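Possible glutathione S-transferase (Rhodopseudomonas palustris, PDB 3M8N) probably acts as a glutathione transferase, joining the thiol of glutathione to electrophilic compounds, and packs as a symmetric pair of chains. Local coordinates at the interface of chains A and B. Sequence-based numbering; all coordinates share one arbitrary frame. Chains: chain A/B, Possible glutathione S-transferase.

Contact 1: the interface of chains A and B. Residues chain A 87-88, 91-92; chain B 60, 66, 71, 75.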
# COMPACT_ATOMS: atom_id res chain seq x y z
N ARG A 87 -13.42 11.86 6.88
CA ARG A 87 -12.01 11.69 6.93
C ARG A 87 -11.61 10.30 7.44
O ARG A 87 -10.67 9.70 6.94
CB ARG A 87 -11.43 12.77 7.83
CG ARG A 87 -9.93 12.82 7.85
CD ARG A 87 -9.53 14.08 8.45
NE ARG A 87 -8.30 13.85 9.18
CZ ARG A 87 -7.75 14.71 10.02
NH1 ARG A 87 -8.32 15.90 10.23
NH2 ARG A 87 -6.61 14.39 10.64
N MSE A 88 -12.32 9.81 8.46
CA MSE A 88 -12.03 8.54 9.05
C MSE A 88 -12.36 7.36 8.16
O MSE A 88 -11.62 6.41 8.05
CB MSE A 88 -12.74 8.46 10.39
CG MSE A 88 -12.40 7.21 11.15
SE MSE A 88 -10.52 6.77 11.57
CE MSE A 88 -10.82 4.96 12.33
N ALA A 91 -9.77 7.04 5.50
CA ALA A 91 -8.52 6.52 6.04
C ALA A 91 -8.63 5.01 6.24
O ALA A 91 -7.68 4.30 6.00
CB ALA A 91 -8.17 7.23 7.33
N GLU A 92 -9.81 4.51 6.60
CA GLU A 92 -10.05 3.08 6.67
C GLU A 92 -10.02 2.39 5.37
O GLU A 92 -9.54 1.32 5.32
CB GLU A 92 -11.40 2.74 7.33
CG GLU A 92 -11.52 3.21 8.75
CD GLU A 92 -12.88 2.82 9.37
OE1 GLU A 92 -13.82 2.35 8.63
OE2 GLU A 92 -12.98 2.98 10.61
N THR B 60 -8.60 7.34 17.18
CA THR B 60 -9.08 8.54 16.49
C THR B 60 -10.38 9.06 17.06
O THR B 60 -10.62 10.26 17.07
CB THR B 60 -9.35 8.26 15.00
OG1 THR B 60 -10.34 7.23 14.82
CG2 THR B 60 -8.09 7.84 14.33
N LEU B 66 -7.49 3.43 14.10
CA LEU B 66 -6.94 3.33 12.78
C LEU B 66 -5.55 2.61 12.79
O LEU B 66 -4.65 2.96 13.53
CB LEU B 66 -6.93 4.72 12.10
CG LEU B 66 -6.30 4.87 10.72
CD1 LEU B 66 -7.31 4.36 9.65
CD2 LEU B 66 -6.02 6.27 10.56
N ALA B 71 -1.61 4.71 6.40
CA ALA B 71 -2.95 5.19 6.50
C ALA B 71 -3.08 6.19 7.64
O ALA B 71 -3.77 7.16 7.53
CB ALA B 71 -3.92 4.05 6.71
N TYR B 75 -4.17 10.08 7.27
CA TYR B 75 -5.17 10.63 8.15
C TYR B 75 -4.75 11.94 8.89
O TYR B 75 -5.49 12.94 8.99
CB TYR B 75 -5.61 9.53 9.14
CG TYR B 75 -6.65 10.01 10.12
CD1 TYR B 75 -7.97 10.04 9.77
CD2 TYR B 75 -6.29 10.51 11.36
CE1 TYR B 75 -8.94 10.55 10.63
CE2 TYR B 75 -7.25 11.01 12.24
CZ TYR B 75 -8.56 11.01 11.86
OH TYR B 75 -9.53 11.49 12.72

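Contact 2: the interface of chains A and B. Residues chain A 66, 68, 71; chain B 91-92, 94-95, 98.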
# COMPACT_ATOMS: atom_id res chain seq x y z
N LEU A 66 0.86 7.89 -13.53
CA LEU A 66 0.74 7.47 -12.19
C LEU A 66 0.86 5.96 -12.14
O LEU A 66 0.31 5.26 -12.95
CB LEU A 66 -0.58 7.99 -11.63
CG LEU A 66 -1.04 7.55 -10.27
CD1 LEU A 66 -0.23 8.24 -9.22
CD2 LEU A 66 -2.44 7.90 -10.19
N GLU A 68 1.37 2.29 -9.58
CA GLU A 68 0.81 1.66 -8.37
C GLU A 68 -0.70 1.56 -8.44
O GLU A 68 -1.40 2.54 -8.25
CB GLU A 68 1.23 2.32 -7.03
CG GLU A 68 2.73 2.27 -6.69
CD GLU A 68 3.28 0.88 -6.35
OE1 GLU A 68 2.49 0.00 -5.89
OE2 GLU A 68 4.49 0.67 -6.59
N ALA A 71 -2.71 3.39 -5.75
CA ALA A 71 -2.70 4.84 -5.96
C ALA A 71 -3.56 5.28 -7.15
O ALA A 71 -4.20 6.30 -7.11
CB ALA A 71 -1.25 5.37 -6.13
N ALA B 91 -2.19 11.81 -5.19
CA ALA B 91 -2.02 10.49 -5.74
C ALA B 91 -0.54 10.10 -5.88
O ALA B 91 -0.19 8.98 -5.70
CB ALA B 91 -2.73 10.37 -7.07
N GLU B 92 0.30 11.07 -6.24
CA GLU B 92 1.73 10.87 -6.43
C GLU B 92 2.37 10.53 -5.09
O GLU B 92 3.18 9.69 -5.04
CB GLU B 92 2.37 12.11 -7.10
CG GLU B 92 3.67 11.80 -7.62
CD GLU B 92 4.59 12.98 -8.03
OE1 GLU B 92 4.28 14.20 -7.88
OE2 GLU B 92 5.69 12.63 -8.52
N LEU B 94 0.65 9.01 -2.60
CA LEU B 94 0.19 7.66 -2.40
C LEU B 94 0.95 6.67 -3.19
O LEU B 94 1.23 5.60 -2.70
CB LEU B 94 -1.29 7.50 -2.70
CG LEU B 94 -2.19 8.06 -1.60
CD1 LEU B 94 -3.59 8.14 -2.07
CD2 LEU B 94 -2.16 7.28 -0.33
N GLN B 95 1.29 7.01 -4.41
CA GLN B 95 2.11 6.14 -5.21
C GLN B 95 3.42 5.72 -4.49
O GLN B 95 3.76 4.56 -4.47
CB GLN B 95 2.44 6.76 -6.56
CG GLN B 95 3.46 5.98 -7.38
CD GLN B 95 4.04 6.70 -8.54
OE1 GLN B 95 3.37 7.08 -9.47
NE2 GLN B 95 5.31 6.82 -8.53
N PHE B 98 2.53 3.43 -1.37
CA PHE B 98 2.28 2.05 -1.74
C PHE B 98 3.54 1.27 -2.16
O PHE B 98 3.68 0.13 -1.78
CB PHE B 98 1.17 1.99 -2.80
CG PHE B 98 -0.21 2.17 -2.20
CD1 PHE B 98 -0.75 1.20 -1.36
CD2 PHE B 98 -0.93 3.32 -2.42
CE1 PHE B 98 -1.98 1.41 -0.77
CE2 PHE B 98 -2.18 3.51 -1.85
CZ PHE B 98 -2.70 2.57 -1.02

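Contact 3: the interface of chains A and B. Residues chain A 91, 94-95, 98-99, 102; chain B 68, 71.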
# COMPACT_ATOMS: atom_id res chain seq x y z
N ALA A 91 -9.77 7.04 5.50
CA ALA A 91 -8.52 6.52 6.04
C ALA A 91 -8.63 5.01 6.24
O ALA A 91 -7.68 4.30 6.00
CB ALA A 91 -8.17 7.23 7.33
N LEU A 94 -8.08 3.30 2.92
CA LEU A 94 -6.64 3.27 2.68
C LEU A 94 -5.97 2.27 3.55
O LEU A 94 -5.09 1.59 3.11
CB LEU A 94 -5.99 4.67 2.86
CG LEU A 94 -6.23 5.67 1.71
CD1 LEU A 94 -5.95 7.07 2.13
CD2 LEU A 94 -5.55 5.32 0.36
N GLN A 95 -6.41 2.18 4.81
CA GLN A 95 -5.94 1.15 5.74
C GLN A 95 -6.05 -0.22 5.10
O GLN A 95 -5.06 -0.91 4.99
CB GLN A 95 -6.72 1.18 7.01
CG GLN A 95 -6.34 0.09 7.93
CD GLN A 95 -7.32 -0.16 9.05
OE1 GLN A 95 -7.57 0.67 9.92
NE2 GLN A 95 -7.81 -1.36 9.08
N PHE A 98 -3.60 -0.47 2.13
CA PHE A 98 -2.26 -0.70 2.61
C PHE A 98 -2.09 -2.12 3.11
O PHE A 98 -1.08 -2.72 2.84
CB PHE A 98 -1.82 0.34 3.64
CG PHE A 98 -1.42 1.65 3.01
CD1 PHE A 98 -0.36 1.71 2.14
CD2 PHE A 98 -2.17 2.81 3.22
CE1 PHE A 98 0.04 2.92 1.53
CE2 PHE A 98 -1.82 4.01 2.57
CZ PHE A 98 -0.68 4.05 1.75
N PHE A 99 -3.12 -2.66 3.76
CA PHE A 99 -3.14 -4.06 4.16
C PHE A 99 -3.05 -4.93 2.99
O PHE A 99 -2.29 -5.84 3.03
CB PHE A 99 -4.39 -4.36 4.95
CG PHE A 99 -4.65 -5.84 5.21
CD1 PHE A 99 -4.16 -6.47 6.33
CD2 PHE A 99 -5.48 -6.57 4.37
CE1 PHE A 99 -4.46 -7.82 6.56
CE2 PHE A 99 -5.76 -7.90 4.62
CZ PHE A 99 -5.25 -8.51 5.69
N HIS A 102 0.90 -5.06 1.73
CA HIS A 102 1.88 -5.90 2.44
C HIS A 102 1.45 -7.33 2.79
O HIS A 102 2.29 -8.15 2.97
CB HIS A 102 2.42 -5.21 3.69
CG HIS A 102 1.44 -5.15 4.81
ND1 HIS A 102 1.36 -6.14 5.77
CD2 HIS A 102 0.54 -4.22 5.16
CE1 HIS A 102 0.41 -5.83 6.63
NE2 HIS A 102 -0.12 -4.68 6.28
N GLU B 68 -2.37 0.63 10.27
CA GLU B 68 -1.51 0.80 9.08
C GLU B 68 -0.81 2.17 9.13
O GLU B 68 -1.43 3.22 9.06
CB GLU B 68 -2.30 0.60 7.77
CG GLU B 68 -2.73 -0.83 7.50
CD GLU B 68 -1.60 -1.75 7.23
OE1 GLU B 68 -0.49 -1.29 6.87
OE2 GLU B 68 -1.80 -2.98 7.35
N ALA B 71 -1.61 4.71 6.40
CA ALA B 71 -2.95 5.19 6.50
C ALA B 71 -3.08 6.19 7.64
O ALA B 71 -3.77 7.16 7.53
CB ALA B 71 -3.92 4.05 6.71

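Contact 4: the interface of chains A and B. Residues chain A 97-98, 101-102; chain B 97-98, 101-102.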
# COMPACT_ATOMS: atom_id res chain seq x y z
N MSE A 97 -6.44 -0.93 1.89
CA MSE A 97 -5.53 -1.00 0.74
C MSE A 97 -4.05 -1.12 1.06
O MSE A 97 -3.31 -1.75 0.32
CB MSE A 97 -5.71 0.24 -0.12
CG MSE A 97 -7.10 0.45 -0.48
SE MSE A 97 -7.47 1.94 -1.70
CE MSE A 97 -6.78 1.11 -3.13
N PHE A 98 -3.60 -0.47 2.13
CA PHE A 98 -2.26 -0.70 2.61
C PHE A 98 -2.09 -2.12 3.11
O PHE A 98 -1.08 -2.72 2.84
CB PHE A 98 -1.82 0.34 3.64
CG PHE A 98 -1.42 1.65 3.01
CD1 PHE A 98 -0.36 1.71 2.14
CD2 PHE A 98 -2.17 2.81 3.22
CE1 PHE A 98 0.04 2.92 1.53
CE2 PHE A 98 -1.82 4.01 2.57
CZ PHE A 98 -0.68 4.05 1.75
N GLN A 101 -1.61 -4.30 0.22
CA GLN A 101 -0.22 -4.13 -0.30
C GLN A 101 0.88 -4.97 0.40
O GLN A 101 1.70 -5.53 -0.28
CB GLN A 101 0.16 -2.63 -0.34
CG GLN A 101 1.01 -2.12 -1.55
CD GLN A 101 0.68 -2.76 -2.86
OE1 GLN A 101 1.52 -3.40 -3.45
NE2 GLN A 101 -0.58 -2.65 -3.30
N HIS A 102 0.90 -5.06 1.73
CA HIS A 102 1.88 -5.90 2.44
C HIS A 102 1.45 -7.33 2.79
O HIS A 102 2.29 -8.15 2.97
CB HIS A 102 2.42 -5.21 3.69
CG HIS A 102 1.44 -5.15 4.81
ND1 HIS A 102 1.36 -6.14 5.77
CD2 HIS A 102 0.54 -4.22 5.16
CE1 HIS A 102 0.41 -5.83 6.63
NE2 HIS A 102 -0.12 -4.68 6.28
N MSE B 97 4.04 5.86 -1.26
CA MSE B 97 3.65 5.15 -0.07
C MSE B 97 3.27 3.70 -0.32
O MSE B 97 3.68 2.84 0.41
CB MSE B 97 2.54 5.90 0.64
CG MSE B 97 3.00 7.15 1.17
SE MSE B 97 1.58 8.29 1.74
CE MSE B 97 1.68 7.78 3.54
N PHE B 98 2.53 3.43 -1.37
CA PHE B 98 2.28 2.05 -1.74
C PHE B 98 3.54 1.27 -2.16
O PHE B 98 3.68 0.13 -1.78
CB PHE B 98 1.17 1.99 -2.80
CG PHE B 98 -0.21 2.17 -2.20
CD1 PHE B 98 -0.75 1.20 -1.36
CD2 PHE B 98 -0.93 3.32 -2.42
CE1 PHE B 98 -1.98 1.41 -0.77
CE2 PHE B 98 -2.18 3.51 -1.85
CZ PHE B 98 -2.70 2.57 -1.02
N GLN B 101 5.42 0.20 0.70
CA GLN B 101 4.71 -0.85 1.39
C GLN B 101 4.99 -2.23 0.81
O GLN B 101 5.06 -3.19 1.54
CB GLN B 101 3.23 -0.51 1.43
CG GLN B 101 2.42 -1.31 2.30
CD GLN B 101 2.60 -0.90 3.72
OE1 GLN B 101 2.82 -1.72 4.62
NE2 GLN B 101 2.52 0.37 3.94
N HIS B 102 5.19 -2.35 -0.50
CA HIS B 102 5.69 -3.60 -1.07
C HIS B 102 7.17 -3.72 -1.31
O HIS B 102 7.66 -4.80 -1.38
CB HIS B 102 4.94 -3.95 -2.35
CG HIS B 102 5.21 -3.04 -3.49
ND1 HIS B 102 6.33 -3.15 -4.27
CD2 HIS B 102 4.49 -2.03 -4.02
CE1 HIS B 102 6.32 -2.23 -5.20
NE2 HIS B 102 5.20 -1.55 -5.08

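Contact 1: the interface of chains A and B
The methyl CB of A:Ala91 sits in the apolar centre, between B:Tyr75 and B:Leu66. CB of A:Ala91 lies 3.7 Å from CD1 of B:Tyr75 and 3.8 Å from CD1 of B:Leu66. The side chain of B:Leu66 leaves with CG anti to the backbone N (chi1 176°), which carries its methyl groups toward the helix of chain A. Next to this, selenomethionine A:Met88 runs past B:Leu66 in the opposite direction. SE of A:Met88 meets the hydroxyl OG1 of B:Thr60 tip to tip, at 3.3 Å. Farther out, A:Arg87 crosses B:Tyr75 at about a right angle. Its NE stands over one ring face, 3.9 Å from the centroid, in a cation-pi contact. The chain bends at chi3 (147°), and NH2 of A:Arg87 gives a hydrogen bond to the backbone O of B:Tyr75 at 2.5 Å. That bond is bent, and the donor is tilted 32° from the carbonyl plane. With an alanine here, the B:Tyr75 ring face would probably lose its cationic cover and the carbonyl its NH2 donor. The site joins the start of helix 87-117 in chain A to helix 69-77 and neighbouring strands of the thioredoxin-like N-terminal domain in chain B.

Contact 2: the interface of chains A and B
A:Ala71 presses its methyl CB onto the backbone of helix 87-103 in chain B. CB of A:Ala71 lies 3.5 Å from N of B:Gln95 and 3.6 Å from its CA. CB of B:Leu94 is more distant, 4.0 Å from CB of A:Ala71. The ring of B:Phe98 comes up beside A:Ala71, with CD2 3.8 Å from the backbone N. The small side chain probably lets helix 69-77 of chain A come close to helix 87-103. A:Leu66 belongs to this packed part. Its CD1 lies 3.6 Å from the carbonyl O of B:Ala91, and the side chain slides past B:Gln95 in the opposite direction. B:Glu92 is the loose margin, with slight burial. A:Glu68 crosses B:Gln95 at about a right angle, and their CG atoms touch. Carboxylate and amide planes are 48° apart. A bend at chi2 (-70°) swings the carboxylate of A:Glu68 toward CB of B:Phe98. An alanine in place of A:Glu68 would probably leave a gap beside CG of B:Gln95. Strand 65-67, the loop residue A:Glu68 and helix 69-77 thus pack on the partner's helix in a symmetric subunit interface. The methylene CG of A:Glu68 rests 3.3 Å from the carbonyl O of B:Gln95.

Contact 3: the interface of chains A and B
A:His102 and B:Glu68 form a polar link. The imidazole NE2 of A:His102 donates a hydrogen bond to the carboxylate OE2 of B:Glu68 at 2.6 Å, with an angle of 160° at the hydrogen. The acceptor lies in the ring plane and offers its syn lone pair, on the side of the other oxygen. Ring and carboxylate approach from opposite directions, with their planes 41° apart. A:His102 holds CG between its backbone N and carbonyl carbon (chi1 73°), which turns NE2 toward chain B. The nearby carboxylate may favour a positively charged imidazole. Van der Waals contacts hold the rest of B:Glu68. CG of B:Glu68 lies 3.4 Å from the carbonyl O of A:Gln95 and 3.8 Å from CG of the same residue. A:Phe99 adds its backbone, with CA 3.6 Å from OE2 of B:Glu68. The apolar group centres on the methyl CB of B:Ala71, here 3.7 Å from CA of A:Gln95. The ring of A:Phe98 flanks it, with CD2 4.1 Å from CB of B:Ala71. The patch runs along the first half of helix 87-117 in chain A. Chain B meets it with the loop residue B:Glu68 and the first turn of helix 69-77.

Contact 4: the interface of chains A and B
The amide oxygen OE1 of A:Gln101 is touched by two carbons of B:His102, the ring CD2 at 3.3 Å and CB at 3.6 Å. These are carbon contacts, and no hydrogen bond is assigned there. The two side chains lie side by side and point the same way, while amide and imidazole planes are turned 69° apart. The twin pair is similar but not identical, with OE1 of B:Gln101 3.4 Å from CD2 of A:His102. Between the pairs the glutamine stems meet, CB of A:Gln101 lying 3.7 Å from CG of B:Gln101. A bend at chi2 in B:Gln101 brings its amide over to the chain A helix, where NE2 lies 3.6 Å from CD1 of A:Phe98. The aromatic part is a stack of A:Phe98 on B:Phe98. The centroids are 4.0 Å apart and the planes differ by 15°. The rings overlap off centre, each placing CE1 over the other's face near the rim. In both, CG is anti to the carbonyl carbon, with chi1 near -78°, which aims the ring across the symmetry axis. At the ring ends, CZ of A:Phe98 meets CB of B:Met97 at 3.9 Å, and the reverse pair does the same. This patch brings the two equivalent long helices together around the two-fold axis. It probably helps to hold the chains as a dimer of the kind common among glutathione transferases.

Contact 4 lies around the two-fold axis, and the other contacts are set out from it. The C-alpha centres of contact 3 and contact 4 are about 7 Å apart, and they share A:Phe98 and A:His102. Contact 3 leads on to contact 1, about 9 Å away, through A:Ala91 and B:Ala71. Contact 2 largely repeats contact 3 with the chains exchanged, their centres about 13 Å apart. It joins contact 4 through B:Phe98, about 10 Å away, and lies about 17 Å from contact 1. One long helix per chain thus serves both the axis and the partner's N-terminal domain, probably fixing how the subunits are set.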